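Local structure of mitomycin biosynthesis 6-O-methyltransferase (Streptomyces lavendulae, 3GWZ) at residues L61-P64 against E65-E69. The protein methylates the quinone hydroxyl of 6-demethylmitomycins A and B with S-adenosyl-L-methionine, giving the methoxy group of mitomycins A and B, and works as a homodimer. Numbering follows the deposited sequence.
Sequences LGVP and ELLQE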
ATOM      1  N   LEU A  61      11.350   0.800 -11.295  1.00 17.37           N
ATOM      2  CA  LEU A  61      10.236   0.341 -12.120  1.00 18.84           C
ATOM      3  C   LEU A  61       8.978   0.020 -11.316  1.00 20.82           C
ATOM      4  O   LEU A  61       7.875  -0.008 -11.868  1.00 23.43           O
ATOM      5  CB  LEU A  61      10.652  -0.895 -12.924  1.00 18.49           C
ATOM      6  CG  LEU A  61      11.656  -0.606 -14.041  1.00 20.55           C
ATOM      7  CD1 LEU A  61      11.958  -1.857 -14.853  1.00 23.34           C
ATOM      8  CD2 LEU A  61      11.143   0.514 -14.931  1.00 24.69           C
ATOM      9  N   GLY A  62       9.144  -0.245 -10.025  1.00 17.62           N
ATOM     10  CA  GLY A  62       8.018  -0.559  -9.162  1.00 18.56           C
ATOM     11  C   GLY A  62       7.634  -2.033  -9.145  1.00 21.54           C
ATOM     12  O   GLY A  62       6.472  -2.376  -8.919  1.00 21.19           O
ATOM     13  N   VAL A  63       8.602  -2.919  -9.370  1.00 20.97           N
ATOM     14  CA  VAL A  63       8.304  -4.355  -9.399  1.00 20.74           C
ATOM     15  C   VAL A  63       7.717  -4.914  -8.094  1.00 20.07           C
ATOM     16  O   VAL A  63       6.664  -5.553  -8.134  1.00 22.82           O
ATOM     17  CB  VAL A  63       9.505  -5.209  -9.898  1.00 21.51           C
ATOM     18  CG1 VAL A  63       9.168  -6.702  -9.856  1.00 15.70           C
ATOM     19  CG2 VAL A  63       9.875  -4.802 -11.308  1.00 18.51           C
ATOM     20  N   PRO A  64       8.363  -4.653  -6.936  1.00 21.34           N
ATOM     21  CA  PRO A  64       7.868  -5.208  -5.667  1.00 17.80           C
ATOM     22  C   PRO A  64       6.406  -4.859  -5.364  1.00 25.72           C
ATOM     23  O   PRO A  64       5.670  -5.691  -4.818  1.00 21.42           O
ATOM     24  CB  PRO A  64       8.787  -4.562  -4.620  1.00 20.46           C
ATOM     25  CG  PRO A  64      10.041  -4.233  -5.375  1.00 18.85           C
ATOM     26  CD  PRO A  64       9.570  -3.824  -6.734  1.00 17.47           C
ATOM     27  N   GLU A  65       5.994  -3.642  -5.713  1.00 20.34           N
ATOM     28  CA  GLU A  65       4.620  -3.207  -5.474  1.00 28.68           C
ATOM     29  C   GLU A  65       3.618  -4.011  -6.294  1.00 28.32           C
ATOM     30  O   GLU A  65       2.458  -4.149  -5.906  1.00 25.72           O
ATOM     31  CB  GLU A  65       4.448  -1.726  -5.803  1.00 25.15           C
ATOM     32  CG  GLU A  65       5.284  -0.797  -4.952  1.00 34.03           C
ATOM     33  CD  GLU A  65       6.608  -0.435  -5.599  1.00 36.12           C
ATOM     34  OE1 GLU A  65       6.700   0.693  -6.132  1.00 39.43           O
ATOM     35  OE2 GLU A  65       7.545  -1.268  -5.580  1.00 25.82           O
ATOM     36  N   LEU A  66       4.068  -4.527  -7.431  1.00 22.44           N
ATOM     37  CA  LEU A  66       3.199  -5.273  -8.341  1.00 27.25           C
ATOM     38  C   LEU A  66       3.047  -6.739  -7.946  1.00 23.73           C
ATOM     39  O   LEU A  66       2.274  -7.476  -8.555  1.00 22.94           O
ATOM     40  CB  LEU A  66       3.722  -5.168  -9.779  1.00 27.47           C
ATOM     41  CG  LEU A  66       3.666  -3.778 -10.408  1.00 23.66           C
ATOM     42  CD1 LEU A  66       4.419  -3.747 -11.729  1.00 24.80           C
ATOM     43  CD2 LEU A  66       2.217  -3.334 -10.607  1.00 26.29           C
ATOM     44  N   LEU A  67       3.775  -7.161  -6.922  1.00 23.49           N
ATOM     45  CA  LEU A  67       3.755  -8.558  -6.516  1.00 22.00           C
ATOM     46  C   LEU A  67       3.074  -8.774  -5.174  1.00 20.80           C
ATOM     47  O   LEU A  67       3.266  -9.811  -4.542  1.00 25.09           O
ATOM     48  CB  LEU A  67       5.179  -9.122  -6.482  1.00 21.36           C
ATOM     49  CG  LEU A  67       5.845  -9.316  -7.848  1.00 19.61           C
ATOM     50  CD1 LEU A  67       7.301  -9.762  -7.698  1.00 17.23           C
ATOM     51  CD2 LEU A  67       5.067 -10.327  -8.687  1.00 20.37           C
ATOM     52  N   GLN A  68       2.274  -7.803  -4.733  1.00 24.28           N
ATOM     53  CA  GLN A  68       1.661  -7.888  -3.402  1.00 27.22           C
ATOM     54  C   GLN A  68       0.392  -8.734  -3.382  1.00 24.24           C
ATOM     55  O   GLN A  68      -0.128  -9.055  -2.314  1.00 29.51           O
ATOM     56  CB  GLN A  68       1.356  -6.496  -2.837  1.00 24.61           C
ATOM     57  CG  GLN A  68       2.519  -5.521  -2.904  1.00 25.94           C
ATOM     58  CD  GLN A  68       2.154  -4.167  -2.329  1.00 33.84           C
ATOM     59  OE1 GLN A  68       2.131  -3.989  -1.111  1.00 27.61           O
ATOM     60  NE2 GLN A  68       1.861  -3.203  -3.204  1.00 26.58           N
ATOM     61  N   GLU A  69      -0.108  -9.083  -4.557  1.00 25.67           N
ATOM     62  CA  GLU A  69      -1.326  -9.880  -4.655  1.00 33.34           C
ATOM     63  C   GLU A  69      -1.076 -11.169  -5.432  1.00 33.55           C
ATOM     64  O   GLU A  69      -1.815 -11.500  -6.365  1.00 33.27           O
ATOM     65  CB  GLU A  69      -2.452  -9.065  -5.301  1.00 32.62           C
ATOM     66  CG  GLU A  69      -2.902  -7.871  -4.456  1.00 39.30           C
ATOM     67  CD  GLU A  69      -3.894  -6.967  -5.172  1.00 53.40           C
ATOM     68  OE1 GLU A  69      -4.389  -7.351  -6.254  1.00 57.22           O
ATOM     69  OE2 GLU A  69      -4.179  -5.868  -4.647  1.00 55.70           O
TER
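Leu66 N donates to Val63 O at 2.9 Å and, one residue on, Leu67 N donates to Pro64 O at 3.2 Å, two successive i to i+3 bonds that form overlapping turns, 63-66 and 64-67, and wind the chain across the junction. The first bond is bent, with an angle of 138° at the hydrogen; Pro64 O also accepts a hydrogen bond from Gln112 NE2. The turns follow directly on a Schellman motif: Gly62, with positive phi, is the C' residue that ends helix 32-61 and lets the chain change direction within the O-methyltransferase dimerisation domain, well away from the cofactor site. Glu65 folds back over this glycine. Its chain bends at chi2 (94°), which carries the carboxylate to the Gly62 backbone, Glu65 OE1 lying 3.5 Å from Gly62 CA, while Glu65 OE2 comes 3.5 Å from Pro64 CD along the ring; a weak, long ion pair joins OE2 to Arg132. Leu66 lays CG against Gly62 O at 3.5 Å and packs beyond the turns on helix 74-81. Val63 and Leu67 run side by side: Val63 CG1, anti to the Val63 backbone N (chi1 178°), meets Leu67 CD1 at 4.2 Å, and both side chains rest on Phe101. At the far end Gln68 turns its amide back, Gln68 NE2 approaching Glu65 O at 2.9 Å, level with the carbonyl group and toward one of its lone pairs.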